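Local atomic coordinates of amino acid amide racemase (Ochrobactrum anthropi, PDB entry 6GIO), a protein that binds pyridoxal-5'-phosphate and belongs to the class-III aminotransferase family of PLP-dependent enzymes, assembled here from two copies of the chain. Residues L336-I342 / V416-G421; P366-T372 / Y388-N394; E103-G109 / S276-Q282. One frame throughout, in Å; residues are numbered along the deposited sequence.

Interaction 1: residues L336-I342 / V416-G421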
loop_
_atom_site.group_PDB
_atom_site.type_symbol
_atom_site.label_atom_id
_atom_site.label_comp_id
_atom_site.label_asym_id
_atom_site.label_seq_id
_atom_site.Cartn_x
_atom_site.Cartn_y
_atom_site.Cartn_z
ATOM N N LEU C 336 29.711 -3.607 -26.212
ATOM C CA LEU C 336 29.848 -2.162 -26.234
ATOM C C LEU C 336 31.039 -1.677 -25.403
ATOM O O LEU C 336 31.513 -0.537 -25.594
ATOM C CB LEU C 336 28.562 -1.459 -25.787
ATOM C CG LEU C 336 27.313 -1.725 -26.664
ATOM C CD1 LEU C 336 26.119 -1.015 -26.070
ATOM C CD2 LEU C 336 27.486 -1.304 -28.128
ATOM N N SER C 337 31.547 -2.518 -24.506
ATOM C CA SER C 337 32.712 -2.093 -23.708
ATOM C C SER C 337 33.982 -1.984 -24.568
ATOM O O SER C 337 34.905 -1.266 -24.192
ATOM C CB SER C 337 32.993 -3.002 -22.512
ATOM O OG SER C 337 33.413 -4.257 -22.942
ATOM N N ASP C 338 34.035 -2.669 -25.713
ATOM C CA ASP C 338 35.143 -2.485 -26.628
ATOM C C ASP C 338 35.174 -1.025 -27.124
ATOM O O ASP C 338 36.228 -0.463 -27.280
ATOM C CB ASP C 338 35.050 -3.457 -27.805
ATOM C CG ASP C 338 36.345 -3.495 -28.659
ATOM O OD1 ASP C 338 37.435 -3.921 -28.167
ATOM O OD2 ASP C 338 36.257 -3.137 -29.849
ATOM N N LYS C 339 34.029 -0.403 -27.327
ATOM C CA LYS C 339 34.019 0.981 -27.809
ATOM C C LYS C 339 34.060 1.977 -26.682
ATOM O O LYS C 339 34.616 3.066 -26.825
ATOM C CB LYS C 339 32.736 1.271 -28.558
ATOM C CG LYS C 339 32.516 0.504 -29.844
ATOM C CD LYS C 339 31.415 1.180 -30.665
ATOM C CE LYS C 339 30.228 0.247 -30.876
ATOM N NZ LYS C 339 29.300 0.736 -31.939
ATOM N N HIS C 340 33.402 1.631 -25.575
ATOM C CA HIS C 340 33.241 2.556 -24.465
ATOM C C HIS C 340 33.884 1.995 -23.180
ATOM O O HIS C 340 33.336 1.090 -22.536
ATOM C CB HIS C 340 31.752 2.761 -24.253
ATOM C CG HIS C 340 31.025 3.253 -25.461
ATOM N ND1 HIS C 340 31.258 4.501 -26.010
ATOM C CD2 HIS C 340 30.046 2.686 -26.211
ATOM C CE1 HIS C 340 30.446 4.688 -27.036
ATOM N NE2 HIS C 340 29.703 3.600 -27.185
ATOM N N SER C 341 35.027 2.529 -22.789
ATOM C CA SER C 341 35.746 1.949 -21.654
ATOM C C SER C 341 35.015 2.222 -20.308
ATOM O O SER C 341 35.259 1.519 -19.320
ATOM C CB SER C 341 37.216 2.381 -21.665
ATOM O OG SER C 341 37.285 3.779 -21.619
ATOM N N ILE C 342 34.078 3.186 -20.296
ATOM C CA ILE C 342 33.256 3.456 -19.101
ATOM C C ILE C 342 32.398 2.247 -18.670
ATOM O O ILE C 342 32.007 2.155 -17.528
ATOM C CB ILE C 342 32.352 4.687 -19.303
ATOM C CG1 ILE C 342 31.702 5.127 -17.983
ATOM C CG2 ILE C 342 31.281 4.410 -20.354
ATOM C CD1 ILE C 342 30.947 6.443 -18.103
ATOM N N VAL C 416 21.620 2.853 -26.241
ATOM C CA VAL C 416 22.598 2.928 -25.122
ATOM C C VAL C 416 24.018 3.296 -25.618
ATOM O O VAL C 416 24.715 4.106 -25.007
ATOM C CB VAL C 416 22.665 1.580 -24.362
ATOM C CG1 VAL C 416 23.805 1.579 -23.354
ATOM C CG2 VAL C 416 21.336 1.334 -23.673
ATOM N N ASP C 417 24.431 2.627 -26.699
ATOM C CA ASP C 417 25.700 2.864 -27.368
ATOM C C ASP C 417 25.814 4.337 -27.757
ATOM O O ASP C 417 26.782 5.013 -27.432
ATOM C CB ASP C 417 25.780 1.922 -28.590
ATOM C CG ASP C 417 27.014 2.133 -29.449
ATOM O OD1 ASP C 417 27.853 3.014 -29.189
ATOM O OD2 ASP C 417 27.104 1.418 -30.448
ATOM N N GLN C 418 24.791 4.849 -28.407
ATOM C CA GLN C 418 24.816 6.231 -28.857
ATOM C C GLN C 418 24.767 7.208 -27.695
ATOM O O GLN C 418 25.412 8.270 -27.741
ATOM C CB GLN C 418 23.645 6.484 -29.813
ATOM C CG GLN C 418 23.725 7.852 -30.497
ATOM C CD GLN C 418 24.880 7.935 -31.480
ATOM O OE1 GLN C 418 25.642 8.897 -31.499
ATOM N NE2 GLN C 418 25.024 6.910 -32.275
ATOM N N ALA C 419 23.996 6.871 -26.653
ATOM C CA ALA C 419 23.875 7.770 -25.498
ATOM C C ALA C 419 25.218 7.905 -24.716
ATOM O O ALA C 419 25.635 9.003 -24.360
ATOM C CB ALA C 419 22.726 7.343 -24.573
ATOM N N ILE C 420 25.878 6.778 -24.466
ATOM C CA ILE C 420 27.200 6.762 -23.789
ATOM C C ILE C 420 28.239 7.564 -24.591
ATOM O O ILE C 420 28.987 8.360 -24.031
ATOM C CB ILE C 420 27.710 5.326 -23.604
ATOM C CG1 ILE C 420 26.814 4.586 -22.611
ATOM C CG2 ILE C 420 29.118 5.345 -23.069
ATOM C CD1 ILE C 420 27.078 3.109 -22.451
ATOM N N GLY C 421 28.264 7.337 -25.904
ATOM C CA GLY C 421 29.190 8.011 -26.795
ATOM C C GLY C 421 28.942 9.487 -26.797
ATOM O O GLY C 421 29.877 10.264 -26.712
#
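Asp417 reaches across from helix 406-424 to Leu336 and Lys339 in the last turn of helix 318-339 and to His340 just after it. Asp417 CB starts among apolar atoms and rests 3.7 Å from Leu336 CD2. The CB bond runs along the helix flank, but CG stands anti to the backbone N (chi1 176°), and this carries the carboxylate over to the other helix. The two oxygens then take different partners. Asp417 OD1 accepts from His340 NE2 at 2.8 Å. The bond is almost straight, with an N-H...O angle of 173°, and the oxygen lies in the ring plane. The nitrogen stands above the carboxylate plane, and the ring and carboxylate planes are 74° apart. Asp417 OD2 forms a salt bridge with Lys339 NZ at 2.7 Å, met on its syn side. The lysine chain bends at chi3 to bring its amine there. The paired charges and the imidazole bond probably keep the carboxylate ionised.

Ile420 CG2 makes a CH-pi contact over one face of the His340 ring, 3.9 Å from the centroid. His340 CE1 comes 3.6 Å from Gly421 CA. Ile420 CG2 also touches Ile342 CG2 at 3.6 Å, so one methyl serves both residues.

The contact joins the C-terminal end of helix 318-339 to helix 406-424. Strand 343-349 adjoins it, with Ile343 touching Leu336 and Ile420. Ile342 also packs on Thr371 of helix 369-382.

Interaction 2: residues P366-T372 / Y388-N394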
loop_
_atom_site.group_PDB
_atom_site.type_symbol
_atom_site.label_atom_id
_atom_site.label_comp_id
_atom_site.label_asym_id
_atom_site.label_seq_id
_atom_site.Cartn_x
_atom_site.Cartn_y
_atom_site.Cartn_z
ATOM N N PRO C 366 33.692 4.432 -9.351
ATOM C CA PRO C 366 32.396 4.663 -9.993
ATOM C C PRO C 366 32.398 5.909 -10.858
ATOM O O PRO C 366 32.973 6.887 -10.470
ATOM C CB PRO C 366 31.431 4.906 -8.817
ATOM C CG PRO C 366 32.190 4.553 -7.566
ATOM C CD PRO C 366 33.608 4.231 -7.892
ATOM N N ALA C 367 31.701 5.911 -11.987
ATOM C CA ALA C 367 31.579 7.157 -12.760
ATOM C C ALA C 367 30.819 8.147 -11.940
ATOM O O ALA C 367 30.010 7.752 -11.087
ATOM C CB ALA C 367 30.888 6.937 -14.088
ATOM N N PRO C 368 31.074 9.447 -12.178
ATOM C CA PRO C 368 30.354 10.421 -11.400
ATOM C C PRO C 368 28.880 10.394 -11.806
ATOM O O PRO C 368 28.562 10.071 -12.964
ATOM C CB PRO C 368 31.045 11.760 -11.730
ATOM C CG PRO C 368 31.937 11.517 -12.886
ATOM C CD PRO C 368 32.062 10.037 -13.103
ATOM N N VAL C 369 28.004 10.680 -10.844
ATOM C CA VAL C 369 26.552 10.593 -11.029
ATOM C C VAL C 369 26.052 11.538 -12.122
ATOM O O VAL C 369 25.069 11.234 -12.798
ATOM C CB VAL C 369 25.788 10.857 -9.692
ATOM C CG1 VAL C 369 26.053 12.257 -9.165
ATOM C CG2 VAL C 369 24.281 10.659 -9.854
ATOM N N THR C 370 26.719 12.671 -12.307
ATOM C CA THR C 370 26.352 13.572 -13.394
ATOM C C THR C 370 26.502 12.930 -14.801
ATOM O O THR C 370 25.644 13.122 -15.698
ATOM C CB THR C 370 27.085 14.938 -13.294
ATOM O OG1 THR C 370 26.808 15.697 -14.475
ATOM C CG2 THR C 370 28.550 14.777 -13.197
ATOM N N THR C 371 27.561 12.147 -14.997
ATOM C CA THR C 371 27.746 11.388 -16.220
ATOM C C THR C 371 26.631 10.355 -16.393
ATOM O O THR C 371 26.021 10.279 -17.447
ATOM C CB THR C 371 29.114 10.683 -16.210
ATOM O OG1 THR C 371 30.114 11.682 -16.095
ATOM C CG2 THR C 371 29.367 9.856 -17.472
ATOM N N THR C 372 26.354 9.586 -15.348
ATOM C CA THR C 372 25.294 8.584 -15.393
ATOM C C THR C 372 23.921 9.217 -15.703
ATOM O O THR C 372 23.192 8.739 -16.562
ATOM C CB THR C 372 25.285 7.821 -14.061
ATOM O OG1 THR C 372 26.619 7.323 -13.827
ATOM C CG2 THR C 372 24.269 6.675 -14.051
ATOM N N TYR C 388 19.149 4.526 -13.207
ATOM C CA TYR C 388 20.317 3.949 -12.557
ATOM C C TYR C 388 20.097 3.606 -11.081
ATOM O O TYR C 388 19.236 4.164 -10.400
ATOM C CB TYR C 388 21.529 4.853 -12.675
ATOM C CG TYR C 388 21.337 6.239 -12.130
ATOM C CD1 TYR C 388 21.501 6.527 -10.785
ATOM C CD2 TYR C 388 21.004 7.271 -12.986
ATOM C CE1 TYR C 388 21.346 7.823 -10.305
ATOM C CE2 TYR C 388 20.851 8.551 -12.529
ATOM C CZ TYR C 388 21.021 8.831 -11.200
ATOM O OH TYR C 388 20.848 10.141 -10.826
ATOM N N VAL C 389 20.920 2.688 -10.612
ATOM C CA VAL C 389 20.879 2.246 -9.241
ATOM C C VAL C 389 22.287 2.206 -8.706
ATOM O O VAL C 389 23.223 2.685 -9.358
ATOM C CB VAL C 389 20.192 0.865 -9.134
ATOM C CG1 VAL C 389 18.742 1.003 -9.592
ATOM C CG2 VAL C 389 20.937 -0.215 -9.915
ATOM N N GLY C 390 22.426 1.716 -7.479
ATOM C CA GLY C 390 23.742 1.376 -6.923
ATOM C C GLY C 390 24.121 2.253 -5.756
ATOM O O GLY C 390 23.723 3.393 -5.669
ATOM N N LEU C 391 24.923 1.723 -4.856
ATOM C CA LEU C 391 25.384 2.517 -3.716
ATOM C C LEU C 391 26.230 3.722 -4.169
ATOM O O LEU C 391 26.379 4.655 -3.406
ATOM C CB LEU C 391 26.177 1.637 -2.741
ATOM C CG LEU C 391 25.390 0.436 -2.173
ATOM C CD1 LEU C 391 26.254 -0.463 -1.298
ATOM C CD2 LEU C 391 24.151 0.861 -1.408
ATOM N N ASN C 392 26.772 3.694 -5.406
ATOM C CA ASN C 392 27.516 4.823 -5.953
ATOM C C ASN C 392 26.804 5.552 -7.104
ATOM O O ASN C 392 27.411 6.360 -7.777
ATOM C CB ASN C 392 28.909 4.336 -6.356
ATOM C CG ASN C 392 29.688 3.770 -5.165
ATOM O OD1 ASN C 392 30.098 4.519 -4.306
ATOM N ND2 ASN C 392 29.872 2.454 -5.114
ATOM N N ALA C 393 25.507 5.294 -7.317
ATOM C CA ALA C 393 24.747 6.032 -8.321
ATOM C C ALA C 393 25.324 5.933 -9.758
ATOM O O ALA C 393 25.302 6.916 -10.524
ATOM C CB ALA C 393 24.638 7.485 -7.918
ATOM N N ASN C 394 25.845 4.756 -10.097
ATOM C CA ASN C 394 26.612 4.565 -11.322
ATOM C C ASN C 394 26.264 3.275 -12.103
ATOM O O ASN C 394 26.979 2.915 -13.024
ATOM C CB ASN C 394 28.074 4.523 -10.937
ATOM C CG ASN C 394 28.420 3.254 -10.215
ATOM O OD1 ASN C 394 27.796 2.934 -9.185
ATOM N ND2 ASN C 394 29.406 2.511 -10.743
#
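Val369 and Thr372, one turn apart on helix 369-382, both send a methyl to the Tyr388 side chain. Val369 CG2 lies 3.6 Å from Tyr388 OH and 3.7 Å from Ala393 CB. Thr372 CG2 meets the other end of the ring, 3.5 Å from Tyr388 CD2. Tyr388 CG lies between the backbone N and the carbonyl carbon (chi1 57°), which places the ring beside these methyls. The ring also meets Phe23 edge-to-face.

A second group pairs the Pro366 ring with two asparagines. Pro366 CG sits 3.5 Å from Asn392 CB, and Pro366 CB lies 3.7 Å from Asn394 ND2. Asn394 ND2 donates to Leu357 O, and the proline CB packs beside it.

Some polar atoms bond within their own segment. Thr372 OG1 makes a weak hydrogen bond back to Pro368 O, at 3.5 Å, in the first turn of the helix, where Pro368 is the N-cap residue. In 388-394, a type I turn from Gly390 to Ala393 is closed by Ala393 N to Gly390 O at 3.1 Å. It presents the Ala393 methyl to Val369. Backbone bonds of Ala367 and Asn394 to Leu357 tie both segments to strand 352-357.

The contact itself rests on methyl groups, a proline ring and the flank of a tyrosine. It is mostly van der Waals in character and depends on shape, while polar groups such as the Asn394 amide bond to other partners.

Interaction 3: residues E103-G109 / S276-Q282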
loop_
_atom_site.group_PDB
_atom_site.type_symbol
_atom_site.label_atom_id
_atom_site.label_comp_id
_atom_site.label_asym_id
_atom_site.label_seq_id
_atom_site.Cartn_x
_atom_site.Cartn_y
_atom_site.Cartn_z
ATOM N N GLU C 103 2.106 -27.044 5.758
ATOM C CA GLU C 103 1.060 -26.048 5.626
ATOM C C GLU C 103 1.650 -24.626 5.439
ATOM O O GLU C 103 2.628 -24.228 6.107
ATOM C CB GLU C 103 0.138 -26.107 6.844
ATOM C CG GLU C 103 -0.670 -27.413 6.973
ATOM C CD GLU C 103 -1.928 -27.427 6.103
ATOM O OE1 GLU C 103 -2.431 -26.333 5.712
ATOM O OE2 GLU C 103 -2.442 -28.532 5.818
ATOM N N ARG C 104 1.099 -23.896 4.479
ATOM C CA ARG C 104 1.533 -22.532 4.194
ATOM C C ARG C 104 0.290 -21.682 3.906
ATOM O O ARG C 104 -0.781 -22.208 3.568
ATOM C CB ARG C 104 2.478 -22.490 2.989
ATOM C CG ARG C 104 3.721 -23.354 3.158
ATOM C CD ARG C 104 4.631 -23.280 1.951
ATOM N NE ARG C 104 3.981 -23.874 0.798
ATOM C CZ ARG C 104 4.172 -23.527 -0.456
ATOM N NH1 ARG C 104 5.027 -22.580 -0.789
ATOM N NH2 ARG C 104 3.499 -24.152 -1.390
ATOM N N ARG C 105 0.417 -20.383 4.079
ATOM C CA ARG C 105 -0.663 -19.455 3.737
ATOM C C ARG C 105 -0.070 -18.188 3.112
ATOM O O ARG C 105 1.158 -17.921 3.192
ATOM C CB ARG C 105 -1.454 -19.062 4.970
ATOM C CG ARG C 105 -2.025 -20.217 5.776
ATOM C CD ARG C 105 -3.188 -20.862 5.061
ATOM N NE ARG C 105 -3.877 -21.881 5.835
ATOM C CZ ARG C 105 -3.551 -23.174 5.892
ATOM N NH1 ARG C 105 -2.514 -23.630 5.229
ATOM N NH2 ARG C 105 -4.288 -24.017 6.624
ATOM N N VAL C 106 -0.993 -17.405 2.552
ATOM C CA VAL C 106 -0.694 -16.224 1.765
ATOM C C VAL C 106 -1.416 -15.004 2.327
ATOM O O VAL C 106 -2.606 -15.049 2.640
ATOM C CB VAL C 106 -1.175 -16.423 0.350
ATOM C CG1 VAL C 106 -0.699 -15.271 -0.536
ATOM C CG2 VAL C 106 -0.665 -17.768 -0.137
ATOM N N TRP C 107 -0.680 -13.934 2.495
ATOM C CA TRP C 107 -1.254 -12.651 2.843
ATOM C C TRP C 107 -1.044 -11.810 1.640
ATOM O O TRP C 107 -0.032 -11.923 1.023
ATOM C CB TRP C 107 -0.475 -12.067 4.030
ATOM C CG TRP C 107 -0.703 -10.634 4.392
ATOM C CD1 TRP C 107 -1.524 -10.180 5.358
ATOM C CD2 TRP C 107 -0.018 -9.473 3.851
ATOM N NE1 TRP C 107 -1.436 -8.804 5.435
ATOM C CE2 TRP C 107 -0.507 -8.349 4.535
ATOM C CE3 TRP C 107 0.959 -9.282 2.845
ATOM C CZ2 TRP C 107 -0.056 -7.043 4.273
ATOM C CZ3 TRP C 107 1.393 -7.940 2.569
ATOM C CH2 TRP C 107 0.866 -6.863 3.286
ATOM N N PHE C 108 -1.971 -10.913 1.355
ATOM C CA PHE C 108 -1.830 -9.943 0.265
ATOM C C PHE C 108 -1.706 -8.506 0.716
ATOM O O PHE C 108 -2.320 -8.108 1.708
ATOM C CB PHE C 108 -3.058 -10.021 -0.633
ATOM C CG PHE C 108 -3.100 -11.253 -1.482
ATOM C CD1 PHE C 108 -2.166 -11.441 -2.508
ATOM C CD2 PHE C 108 -4.049 -12.255 -1.234
ATOM C CE1 PHE C 108 -2.177 -12.590 -3.282
ATOM C CE2 PHE C 108 -4.091 -13.387 -2.034
ATOM C CZ PHE C 108 -3.147 -13.573 -3.045
ATOM N N GLY C 109 -0.980 -7.698 -0.065
ATOM C CA GLY C 109 -0.906 -6.265 0.213
ATOM C C GLY C 109 -0.813 -5.527 -1.089
ATOM O O GLY C 109 -1.195 -6.070 -2.138
ATOM N N SER C 276 1.047 -7.019 -3.794
ATOM C CA SER C 276 2.162 -7.727 -3.172
ATOM C C SER C 276 1.646 -8.977 -2.460
ATOM O O SER C 276 0.432 -9.148 -2.278
ATOM C CB SER C 276 2.898 -6.818 -2.195
ATOM O OG SER C 276 2.127 -6.476 -1.021
ATOM N N ALA C 277 2.559 -9.843 -2.055
ATOM C CA ALA C 277 2.176 -11.022 -1.288
ATOM C C ALA C 277 3.297 -11.548 -0.441
ATOM O O ALA C 277 4.458 -11.355 -0.776
ATOM C CB ALA C 277 1.645 -12.116 -2.177
ATOM N N VAL C 278 2.919 -12.246 0.634
ATOM C CA VAL C 278 3.843 -12.950 1.499
ATOM C C VAL C 278 3.384 -14.408 1.587
ATOM O O VAL C 278 2.222 -14.721 1.905
ATOM C CB VAL C 278 3.893 -12.343 2.914
ATOM C CG1 VAL C 278 4.819 -13.132 3.825
ATOM C CG2 VAL C 278 4.365 -10.896 2.867
ATOM N N VAL C 279 4.286 -15.314 1.271
ATOM C CA VAL C 279 3.974 -16.764 1.357
ATOM C C VAL C 279 4.827 -17.258 2.486
ATOM O O VAL C 279 6.013 -16.983 2.500
ATOM C CB VAL C 279 4.324 -17.524 0.051
ATOM C CG1 VAL C 279 4.110 -19.020 0.198
ATOM C CG2 VAL C 279 3.456 -17.008 -1.067
ATOM N N GLY C 280 4.214 -17.906 3.467
ATOM C CA GLY C 280 4.923 -18.300 4.643
ATOM C C GLY C 280 4.319 -19.542 5.261
ATOM O O GLY C 280 3.308 -20.022 4.784
ATOM N N PRO C 281 4.966 -20.086 6.290
ATOM C CA PRO C 281 4.426 -21.305 6.900
ATOM C C PRO C 281 3.181 -20.932 7.738
ATOM O O PRO C 281 3.075 -19.788 8.197
ATOM C CB PRO C 281 5.572 -21.832 7.786
ATOM C CG PRO C 281 6.592 -20.767 7.844
ATOM C CD PRO C 281 6.202 -19.623 6.944
ATOM N N GLN C 282 2.259 -21.876 7.926
ATOM C CA GLN C 282 0.983 -21.576 8.605
ATOM C C GLN C 282 1.142 -21.102 10.057
ATOM O O GLN C 282 0.466 -20.175 10.512
ATOM C CB GLN C 282 0.031 -22.777 8.548
ATOM C CG GLN C 282 -1.297 -22.467 9.212
ATOM C CD GLN C 282 -2.230 -23.632 9.238
ATOM O OE1 GLN C 282 -1.802 -24.799 9.278
ATOM N NE2 GLN C 282 -3.542 -23.333 9.216
#
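Arg105 and Gln282 lie side by side and point the same way. Gln282 CD sits over one face of the Arg105 guanidinium, toward its rim, and the amide and guanidinium planes are 38° apart. The model brings the donors Gln282 NE2 and Arg105 NH2 very close, so the detail of this approach is doubtful. Each group is held by an acid. Gln282 NE2 bonds to Asp286. Arg105 bends at chi2 (-73°), and its NH1 and NH2 both grip one oxygen of Glu103, with Arg105 NH1 2.7 Å from Glu103 OE1. Arg105 NH1 also donates to Arg104 O at 2.8 Å. All three bonds lie in the guanidinium plane.

Further along the same face, Trp107 and Val278 cross at a slant, Trp107 CE3 standing 3.8 Å from Val278 CG2. The indole N-H goes to Val292 O. On the other face Phe108 CD1 lies 3.9 Å from Ala277 CB. Helix 85-97 packs against Val106, Phe108 and Val279.

The backbones form an antiparallel ladder, with paired bonds at Arg105-Gly280, Trp107-Val278 and Gly109-Ser276. Gln282 N to Glu103 O, at 3.0 Å, extends it into the helix start.

Within this chain strand 104-109 is outermost in the PLP-side mixed sheet, and the second subunit bonds to the backbone of Val106. The side chain of Ser276 is about 7 Å from a bound pyridoxal-5'-phosphate. Such a sheet, with an antiparallel strand beside parallel ones, belongs to the fold type I PLP enzymes.

How the interactions relate
From the N terminus, strand 104-109 comes first. Interaction 3 closes its loop when strand 276-281 returns beside it, and the strands between include the rest of the PLP-side sheet. Both other loops come after it. Helix 318-339 opens interaction 1, which closes only at helix 406-424. Interaction 2 is nested inside that loop and joins the start of helix 369-382 to the turn after strand 384-389. These two touch through Ile342 CD1, which packs on Thr371 and Ala367. Together they tie helices to the second mixed sheet. Interaction 3 lies on the opposite side of the chain's centre from the other two, its centre about 44 Å from that of interaction 1 and 36 Å from that of interaction 2.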